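Local atomic coordinates of chaperone SycD (Chlamydia pneumoniae, PDB entry 4NRH), a protein that binds the gatekeeper CopN as a type III secretion chaperone of the LcrH/SycD family, in a complex thought to direct translocator secretion. Residues 74-79 with 104-109; 62-67 with 97-102. All coordinates share one frame; numbering follows the deposited sequence.

Both contacts tie helix 94-106 back to the helical hairpin that precedes it, made of helix 57-72 and helix 76-89. Interaction 1 joins the start of helix 76-89 to the C-terminal end of helix 94-106, whereas interaction 2 links helix 57-72 to the middle of that same helix. Along the chain the segments alternate, in the order 62-67, 74-79, 97-102, 104-109. The centres of the two contacts lie about 11 Å apart, and they meet where Ser79 CB packs 3.5 Å from Gly67 O. Helix 94-106 is thereby held against both arms of the hairpin, as expected of successive helices in a tetratricopeptide-like stack.

Interaction 1. Residues 74-79 with 104-109; sequences KDYAKS and LHMSEQ
Tyr76 turns one face of its ring to the side chain of Met106, and this pairing carries most of the contact. Met106 CB stands 3.5 Å from the ring centroid and only 12° off the ring normal, a CH-pi contact almost over the middle of the ring. From there the methionine chain bends at both chi2 (-58°) and chi3 (-58°), so that it curls along the phenol instead of extending past it. Its methyl CE comes down at the hydroxyl end, 3.3 Å from Tyr76 OH. The sulfur is set further back: SD lies 5.5 Å from the centroid of the Tyr76 ring in an oblique Met-aromatic contact. The opposite face of the ring is occupied toward its rim by the backbone oxygen Lys74 O, which leaves the aromatic plane sandwiched between its own chain and the methionine.

Ser107 meets the root of the tyrosine. Its OG approaches Tyr76 CB at 3.2 Å, and CA atoms of these two residues are 6.4 Å apart. The serine hydroxyl has its polar partner in Ser103 O, one turn back in helix 94-106. Beyond the pair, Met106 also touches Tyr71 of helix 57-72, and Ser107 rests on Ile80.

Both backbones change course here. Asp75 is the N-cap of helix 76-89, with OD1 accepting a weak capping bond from Lys78 N at 3.4 Å. Across from it, helix 94-106 ends in a Schellman motif with Glu108 at positive phi, and Gln109 then takes the N-cap position of helix 110-123. The arrangement thus brings two interhelical turns side by side at a partly exposed edge, as occurs between neighbouring hairpins of a tetratricopeptide-repeat fold.

Interaction 2. Residues 62-67 with 97-102; sequences KVYKEG and WFSLGA
Ser99 is where helix 94-106 meets Tyr64 of helix 57-72, and the residues flanking it in segment 97-102 face other parts of the fold. The segment starts with Trp97, whose indole is buried on a different side of the helix against helix 110-123, and Phe98, whose ring is turned elsewhere.

At Ser99 the CB points toward helix 57-72, and OG lies 2.8 Å from Tyr64 OH. The phenol reaches it from a distance because Tyr64 extends with CG anti to the backbone N (chi1 -179°), carrying the hydroxyl over toward helix 94-106. The serine oxygen sits at the ring edge, near its plane, with Tyr64 CE1 3.5 Å away. Ser99 CB lies 4.0 Å from Tyr64 CE1. A chi1 of -65° sets OG beside its own backbone N, where it hydrogen-bonds to Lys95 O one turn earlier. The serine also leans on Phe83 of helix 76-89, so that a residue of the intervening helix borders the place where the tyrosine arrives.

Further along, the helix continues through Gly101 and Ala102 without touching segment 62-67. The meeting of the two helices here is therefore narrow and polar, burying only 70 Å² in all. It rests on two hydroxyls at close range, and the bond to Lys95 O probably fixes the serine oxygen in position before the tyrosine.

Interaction 1. Residues 74-79 with 104-109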
ATOM      1  N   LYS D  74     -14.447  -4.151  26.841  1.00 62.01           N
ATOM      2  CA  LYS D  74     -14.965  -5.351  26.186  1.00 64.69           C
ATOM      3  C   LYS D  74     -15.098  -5.169  24.674  1.00 60.62           C
ATOM      4  O   LYS D  74     -15.792  -5.936  24.008  1.00 61.86           O
ATOM      5  CB  LYS D  74     -16.315  -5.762  26.786  1.00 65.91           C
ATOM      6  CG  LYS D  74     -16.261  -6.108  28.265  1.00 73.25           C
ATOM      7  CD  LYS D  74     -17.643  -6.035  28.896  1.00 80.45           C
ATOM      8  CE  LYS D  74     -17.647  -6.637  30.292  1.00 89.00           C
ATOM      9  NZ  LYS D  74     -16.679  -5.949  31.190  1.00 85.02           N
ATOM     10  N   ASP D  75     -14.430  -4.152  24.138  1.00 56.33           N
ATOM     11  CA  ASP D  75     -14.352  -3.973  22.695  1.00 54.72           C
ATOM     12  C   ASP D  75     -13.121  -4.711  22.185  1.00 57.76           C
ATOM     13  O   ASP D  75     -12.082  -4.107  21.914  1.00 52.15           O
ATOM     14  CB  ASP D  75     -14.291  -2.490  22.326  1.00 54.32           C
ATOM     15  CG  ASP D  75     -14.543  -2.243  20.850  1.00 66.31           C
ATOM     16  OD1 ASP D  75     -14.611  -3.225  20.079  1.00 70.26           O
ATOM     17  OD2 ASP D  75     -14.673  -1.064  20.458  1.00 74.24           O
ATOM     18  N   TYR D  76     -13.254  -6.027  22.057  1.00 61.23           N
ATOM     19  CA  TYR D  76     -12.131  -6.886  21.712  1.00 56.06           C
ATOM     20  C   TYR D  76     -11.703  -6.693  20.262  1.00 55.06           C
ATOM     21  O   TYR D  76     -10.515  -6.749  19.949  1.00 49.43           O
ATOM     22  CB  TYR D  76     -12.495  -8.346  21.978  1.00 46.86           C
ATOM     23  CG  TYR D  76     -12.977  -8.582  23.391  1.00 58.56           C
ATOM     24  CD1 TYR D  76     -12.165  -8.290  24.480  1.00 60.21           C
ATOM     25  CD2 TYR D  76     -14.250  -9.079  23.638  1.00 54.25           C
ATOM     26  CE1 TYR D  76     -12.606  -8.494  25.774  1.00 54.74           C
ATOM     27  CE2 TYR D  76     -14.698  -9.289  24.929  1.00 59.35           C
ATOM     28  CZ  TYR D  76     -13.872  -8.995  25.993  1.00 61.49           C
ATOM     29  OH  TYR D  76     -14.315  -9.202  27.278  1.00 64.80           O
ATOM     30  N   ALA D  77     -12.678  -6.465  19.387  1.00 56.79           N
ATOM     31  CA  ALA D  77     -12.410  -6.227  17.973  1.00 54.04           C
ATOM     32  C   ALA D  77     -11.473  -5.037  17.772  1.00 49.20           C
ATOM     33  O   ALA D  77     -10.540  -5.098  16.972  1.00 55.44           O
ATOM     34  CB  ALA D  77     -13.713  -6.009  17.219  1.00 51.37           C
ATOM     35  N   LYS D  78     -11.728  -3.958  18.505  1.00 51.40           N
ATOM     36  CA  LYS D  78     -10.906  -2.757  18.414  1.00 50.81           C
ATOM     37  C   LYS D  78      -9.519  -2.986  19.005  1.00 52.01           C
ATOM     38  O   LYS D  78      -8.520  -2.499  18.474  1.00 45.38           O
ATOM     39  CB  LYS D  78     -11.591  -1.584  19.120  1.00 49.59           C
ATOM     40  CG  LYS D  78     -10.786  -0.295  19.111  1.00 58.51           C
ATOM     41  CD  LYS D  78     -11.544   0.837  19.786  1.00 73.39           C
ATOM     42  CE  LYS D  78     -10.780   2.147  19.684  1.00 81.58           C
ATOM     43  NZ  LYS D  78     -11.496   3.263  20.363  1.00 86.71           N
ATOM     44  N   SER D  79      -9.462  -3.727  20.108  1.00 47.58           N
ATOM     45  CA  SER D  79      -8.192  -4.018  20.763  1.00 47.27           C
ATOM     46  C   SER D  79      -7.304  -4.882  19.873  1.00 43.88           C
ATOM     47  O   SER D  79      -6.098  -4.657  19.785  1.00 41.01           O
ATOM     48  CB  SER D  79      -8.427  -4.707  22.109  1.00 49.73           C
ATOM     49  OG  SER D  79      -8.876  -6.039  21.933  1.00 55.44           O
ATOM     50  N   LEU D 104      -7.851 -12.031  21.491  1.00 47.31           N
ATOM     51  CA  LEU D 104      -8.296 -13.122  20.631  1.00 47.45           C
ATOM     52  C   LEU D 104      -8.972 -14.214  21.453  1.00 53.64           C
ATOM     53  O   LEU D 104      -9.952 -14.819  21.016  1.00 53.74           O
ATOM     54  CB  LEU D 104      -7.119 -13.702  19.842  1.00 41.44           C
ATOM     55  CG  LEU D 104      -6.469 -12.785  18.804  1.00 44.13           C
ATOM     56  CD1 LEU D 104      -5.105 -13.320  18.394  1.00 40.91           C
ATOM     57  CD2 LEU D 104      -7.372 -12.618  17.590  1.00 52.11           C
ATOM     58  N   HIS D 105      -8.431 -14.466  22.641  1.00 49.25           N
ATOM     59  CA  HIS D 105      -8.995 -15.440  23.572  1.00 48.74           C
ATOM     60  C   HIS D 105     -10.432 -15.066  23.931  1.00 52.71           C
ATOM     61  O   HIS D 105     -11.339 -15.895  23.846  1.00 53.62           O
ATOM     62  CB  HIS D 105      -8.125 -15.530  24.833  1.00 52.66           C
ATOM     63  CG  HIS D 105      -8.508 -16.634  25.771  1.00 58.47           C
ATOM     64  ND1 HIS D 105      -7.634 -17.148  26.704  1.00 54.69           N
ATOM     65  CD2 HIS D 105      -9.665 -17.324  25.922  1.00 60.44           C
ATOM     66  CE1 HIS D 105      -8.233 -18.104  27.389  1.00 57.56           C
ATOM     67  NE2 HIS D 105      -9.468 -18.230  26.935  1.00 61.92           N
ATOM     68  N   MET D 106     -10.632 -13.812  24.328  1.00 55.17           N
ATOM     69  CA  MET D 106     -11.958 -13.321  24.686  1.00 61.41           C
ATOM     70  C   MET D 106     -12.893 -13.299  23.479  1.00 59.34           C
ATOM     71  O   MET D 106     -14.113 -13.343  23.628  1.00 53.94           O
ATOM     72  CB  MET D 106     -11.863 -11.922  25.297  1.00 61.49           C
ATOM     73  CG  MET D 106     -11.087 -11.860  26.604  1.00 54.51           C
ATOM     74  SD  MET D 106     -11.777 -12.925  27.883  1.00 66.40           S
ATOM     75  CE  MET D 106     -13.446 -12.286  28.001  1.00 54.85           C
ATOM     76  N   SER D 107     -12.312 -13.230  22.285  1.00 58.87           N
ATOM     77  CA  SER D 107     -13.085 -13.228  21.047  1.00 60.60           C
ATOM     78  C   SER D 107     -13.348 -14.646  20.552  1.00 59.69           C
ATOM     79  O   SER D 107     -13.967 -14.840  19.505  1.00 69.46           O
ATOM     80  CB  SER D 107     -12.361 -12.426  19.965  1.00 71.52           C
ATOM     81  OG  SER D 107     -12.266 -11.058  20.320  1.00 77.14           O
ATOM     82  N   GLU D 108     -12.857 -15.626  21.309  1.00 58.59           N
ATOM     83  CA  GLU D 108     -12.991 -17.045  20.977  1.00 60.39           C
ATOM     84  C   GLU D 108     -12.303 -17.385  19.658  1.00 62.57           C
ATOM     85  O   GLU D 108     -12.698 -18.320  18.964  1.00 64.46           O
ATOM     86  CB  GLU D 108     -14.463 -17.470  20.933  1.00 65.27           C
ATOM     87  CG  GLU D 108     -15.179 -17.375  22.271  1.00 68.56           C
ATOM     88  CD  GLU D 108     -16.623 -17.828  22.194  1.00 82.49           C
ATOM     89  OE1 GLU D 108     -16.954 -18.615  21.281  1.00 86.01           O
ATOM     90  OE2 GLU D 108     -17.426 -17.407  23.052  1.00 86.75           O
ATOM     91  N   GLN D 109     -11.274 -16.615  19.318  1.00 59.53           N
ATOM     92  CA  GLN D 109     -10.420 -16.939  18.184  1.00 56.90           C
ATOM     93  C   GLN D 109      -9.186 -17.651  18.720  1.00 54.69           C
ATOM     94  O   GLN D 109      -8.093 -17.088  18.765  1.00 56.94           O
ATOM     95  CB  GLN D 109     -10.033 -15.682  17.404  1.00 62.82           C
ATOM     96  CG  GLN D 109     -11.214 -14.799  17.027  1.00 72.39           C
ATOM     97  CD  GLN D 109     -10.834 -13.699  16.055  1.00 75.37           C
ATOM     98  OE1 GLN D 109      -9.972 -13.884  15.196  1.00 81.72           O
ATOM     99  NE2 GLN D 109     -11.478 -12.545  16.186  1.00 72.00           N
TER

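Interaction 2. Residues 62-67 with 97-102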
ATOM      1  N   LYS D  62       1.607   4.880  24.239  1.00 47.03           N
ATOM      2  CA  LYS D  62       0.328   5.572  24.123  1.00 56.05           C
ATOM      3  C   LYS D  62      -0.674   4.708  23.370  1.00 56.64           C
ATOM      4  O   LYS D  62      -1.835   4.594  23.763  1.00 54.07           O
ATOM      5  CB  LYS D  62       0.487   6.915  23.404  1.00 56.85           C
ATOM      6  CG  LYS D  62       1.262   7.972  24.171  1.00 58.25           C
ATOM      7  CD  LYS D  62       1.389   9.240  23.338  1.00 63.72           C
ATOM      8  CE  LYS D  62       2.155  10.329  24.071  1.00 63.46           C
ATOM      9  NZ  LYS D  62       2.363  11.527  23.208  1.00 59.44           N
ATOM     10  N   VAL D  63      -0.208   4.100  22.284  1.00 48.02           N
ATOM     11  CA  VAL D  63      -1.036   3.220  21.470  1.00 46.13           C
ATOM     12  C   VAL D  63      -1.427   1.968  22.253  1.00 46.50           C
ATOM     13  O   VAL D  63      -2.552   1.479  22.140  1.00 40.74           O
ATOM     14  CB  VAL D  63      -0.310   2.818  20.168  1.00 45.21           C
ATOM     15  CG1 VAL D  63      -1.153   1.849  19.362  1.00 36.52           C
ATOM     16  CG2 VAL D  63       0.007   4.054  19.338  1.00 50.76           C
ATOM     17  N   TYR D  64      -0.495   1.458  23.054  1.00 46.50           N
ATOM     18  CA  TYR D  64      -0.755   0.280  23.877  1.00 47.63           C
ATOM     19  C   TYR D  64      -1.898   0.523  24.856  1.00 43.75           C
ATOM     20  O   TYR D  64      -2.761  -0.336  25.039  1.00 43.97           O
ATOM     21  CB  TYR D  64       0.501  -0.139  24.641  1.00 35.97           C
ATOM     22  CG  TYR D  64       0.297  -1.369  25.497  1.00 44.01           C
ATOM     23  CD1 TYR D  64       0.017  -2.600  24.920  1.00 45.77           C
ATOM     24  CD2 TYR D  64       0.376  -1.298  26.883  1.00 44.86           C
ATOM     25  CE1 TYR D  64      -0.174  -3.728  25.695  1.00 50.32           C
ATOM     26  CE2 TYR D  64       0.187  -2.421  27.668  1.00 43.35           C
ATOM     27  CZ  TYR D  64      -0.088  -3.633  27.069  1.00 49.75           C
ATOM     28  OH  TYR D  64      -0.278  -4.755  27.842  1.00 49.64           O
ATOM     29  N   LYS D  65      -1.889   1.691  25.492  1.00 39.81           N
ATOM     30  CA  LYS D  65      -2.945   2.061  26.427  1.00 46.91           C
ATOM     31  C   LYS D  65      -4.293   2.161  25.717  1.00 44.81           C
ATOM     32  O   LYS D  65      -5.322   1.781  26.274  1.00 49.69           O
ATOM     33  CB  LYS D  65      -2.608   3.378  27.128  1.00 50.09           C
ATOM     34  CG  LYS D  65      -1.506   3.250  28.169  1.00 57.79           C
ATOM     35  CD  LYS D  65      -1.178   4.588  28.809  1.00 55.39           C
ATOM     36  CE  LYS D  65      -2.391   5.168  29.517  1.00 62.29           C
ATOM     37  NZ  LYS D  65      -2.127   6.536  30.041  1.00 72.34           N
ATOM     38  N   GLU D  66      -4.280   2.680  24.492  1.00 40.50           N
ATOM     39  CA  GLU D  66      -5.495   2.777  23.687  1.00 46.51           C
ATOM     40  C   GLU D  66      -6.098   1.398  23.439  1.00 46.49           C
ATOM     41  O   GLU D  66      -7.311   1.212  23.543  1.00 49.59           O
ATOM     42  CB  GLU D  66      -5.206   3.467  22.352  1.00 43.05           C
ATOM     43  CG  GLU D  66      -4.757   4.912  22.476  1.00 49.77           C
ATOM     44  CD  GLU D  66      -4.602   5.591  21.127  1.00 57.64           C
ATOM     45  OE1 GLU D  66      -4.230   4.904  20.153  1.00 54.79           O
ATOM     46  OE2 GLU D  66      -4.849   6.812  21.042  1.00 71.77           O
ATOM     47  N   GLY D  67      -5.242   0.437  23.111  1.00 43.38           N
ATOM     48  CA  GLY D  67      -5.674  -0.930  22.889  1.00 46.80           C
ATOM     49  C   GLY D  67      -6.101  -1.576  24.191  1.00 52.30           C
ATOM     50  O   GLY D  67      -7.053  -2.356  24.230  1.00 53.45           O
ATOM     51  N   TRP D  97       2.122  -9.035  22.247  1.00 35.80           N
ATOM     52  CA  TRP D  97       1.626 -10.355  21.875  1.00 37.87           C
ATOM     53  C   TRP D  97       0.668 -10.927  22.916  1.00 43.81           C
ATOM     54  O   TRP D  97      -0.315 -11.585  22.573  1.00 46.18           O
ATOM     55  CB  TRP D  97       2.795 -11.321  21.674  1.00 38.48           C
ATOM     56  CG  TRP D  97       3.525 -11.150  20.380  1.00 35.86           C
ATOM     57  CD1 TRP D  97       4.708 -10.499  20.185  1.00 35.20           C
ATOM     58  CD2 TRP D  97       3.136 -11.666  19.103  1.00 45.42           C
ATOM     59  NE1 TRP D  97       5.074 -10.568  18.863  1.00 39.56           N
ATOM     60  CE2 TRP D  97       4.123 -11.279  18.177  1.00 43.68           C
ATOM     61  CE3 TRP D  97       2.044 -12.414  18.651  1.00 49.60           C
ATOM     62  CZ2 TRP D  97       4.056 -11.618  16.828  1.00 42.77           C
ATOM     63  CZ3 TRP D  97       1.976 -12.746  17.311  1.00 50.72           C
ATOM     64  CH2 TRP D  97       2.974 -12.347  16.415  1.00 48.58           C
ATOM     65  N   PHE D  98       0.962 -10.678  24.189  1.00 41.45           N
ATOM     66  CA  PHE D  98       0.168 -11.231  25.279  1.00 34.67           C
ATOM     67  C   PHE D  98      -1.226 -10.615  25.289  1.00 38.69           C
ATOM     68  O   PHE D  98      -2.228 -11.318  25.423  1.00 43.69           O
ATOM     69  CB  PHE D  98       0.860 -10.997  26.625  1.00 33.06           C
ATOM     70  CG  PHE D  98       0.518 -12.020  27.673  1.00 46.12           C
ATOM     71  CD1 PHE D  98      -0.377 -13.043  27.403  1.00 44.21           C
ATOM     72  CD2 PHE D  98       1.091 -11.955  28.932  1.00 56.32           C
ATOM     73  CE1 PHE D  98      -0.692 -13.983  28.367  1.00 51.24           C
ATOM     74  CE2 PHE D  98       0.780 -12.893  29.902  1.00 52.14           C
ATOM     75  CZ  PHE D  98      -0.111 -13.907  29.618  1.00 49.33           C
ATOM     76  N   SER D  99      -1.280  -9.295  25.145  1.00 32.08           N
ATOM     77  CA  SER D  99      -2.550  -8.584  25.095  1.00 41.44           C
ATOM     78  C   SER D  99      -3.320  -8.925  23.823  1.00 40.75           C
ATOM     79  O   SER D  99      -4.550  -8.952  23.822  1.00 45.89           O
ATOM     80  CB  SER D  99      -2.320  -7.075  25.190  1.00 45.12           C
ATOM     81  OG  SER D  99      -1.783  -6.722  26.454  1.00 40.68           O
ATOM     82  N   LEU D 100      -2.590  -9.183  22.742  1.00 44.14           N
ATOM     83  CA  LEU D 100      -3.205  -9.624  21.495  1.00 40.95           C
ATOM     84  C   LEU D 100      -3.825 -11.003  21.691  1.00 47.30           C
ATOM     85  O   LEU D 100      -4.939 -11.267  21.238  1.00 49.11           O
ATOM     86  CB  LEU D 100      -2.180  -9.652  20.359  1.00 34.50           C
ATOM     87  CG  LEU D 100      -2.640 -10.270  19.035  1.00 40.07           C
ATOM     88  CD1 LEU D 100      -3.906  -9.590  18.526  1.00 39.18           C
ATOM     89  CD2 LEU D 100      -1.535 -10.205  17.991  1.00 39.59           C
ATOM     90  N   GLY D 101      -3.090 -11.878  22.372  1.00 40.98           N
ATOM     91  CA  GLY D 101      -3.563 -13.218  22.666  1.00 48.66           C
ATOM     92  C   GLY D 101      -4.802 -13.221  23.537  1.00 46.08           C
ATOM     93  O   GLY D 101      -5.747 -13.967  23.284  1.00 45.56           O
ATOM     94  N   ALA D 102      -4.792 -12.385  24.572  1.00 40.61           N
ATOM     95  CA  ALA D 102      -5.922 -12.268  25.486  1.00 46.92           C
ATOM     96  C   ALA D 102      -7.173 -11.767  24.772  1.00 53.07           C
ATOM     97  O   ALA D 102      -8.279 -12.243  25.033  1.00 47.22           O
ATOM     98  CB  ALA D 102      -5.569 -11.346  26.644  1.00 38.06           C
TER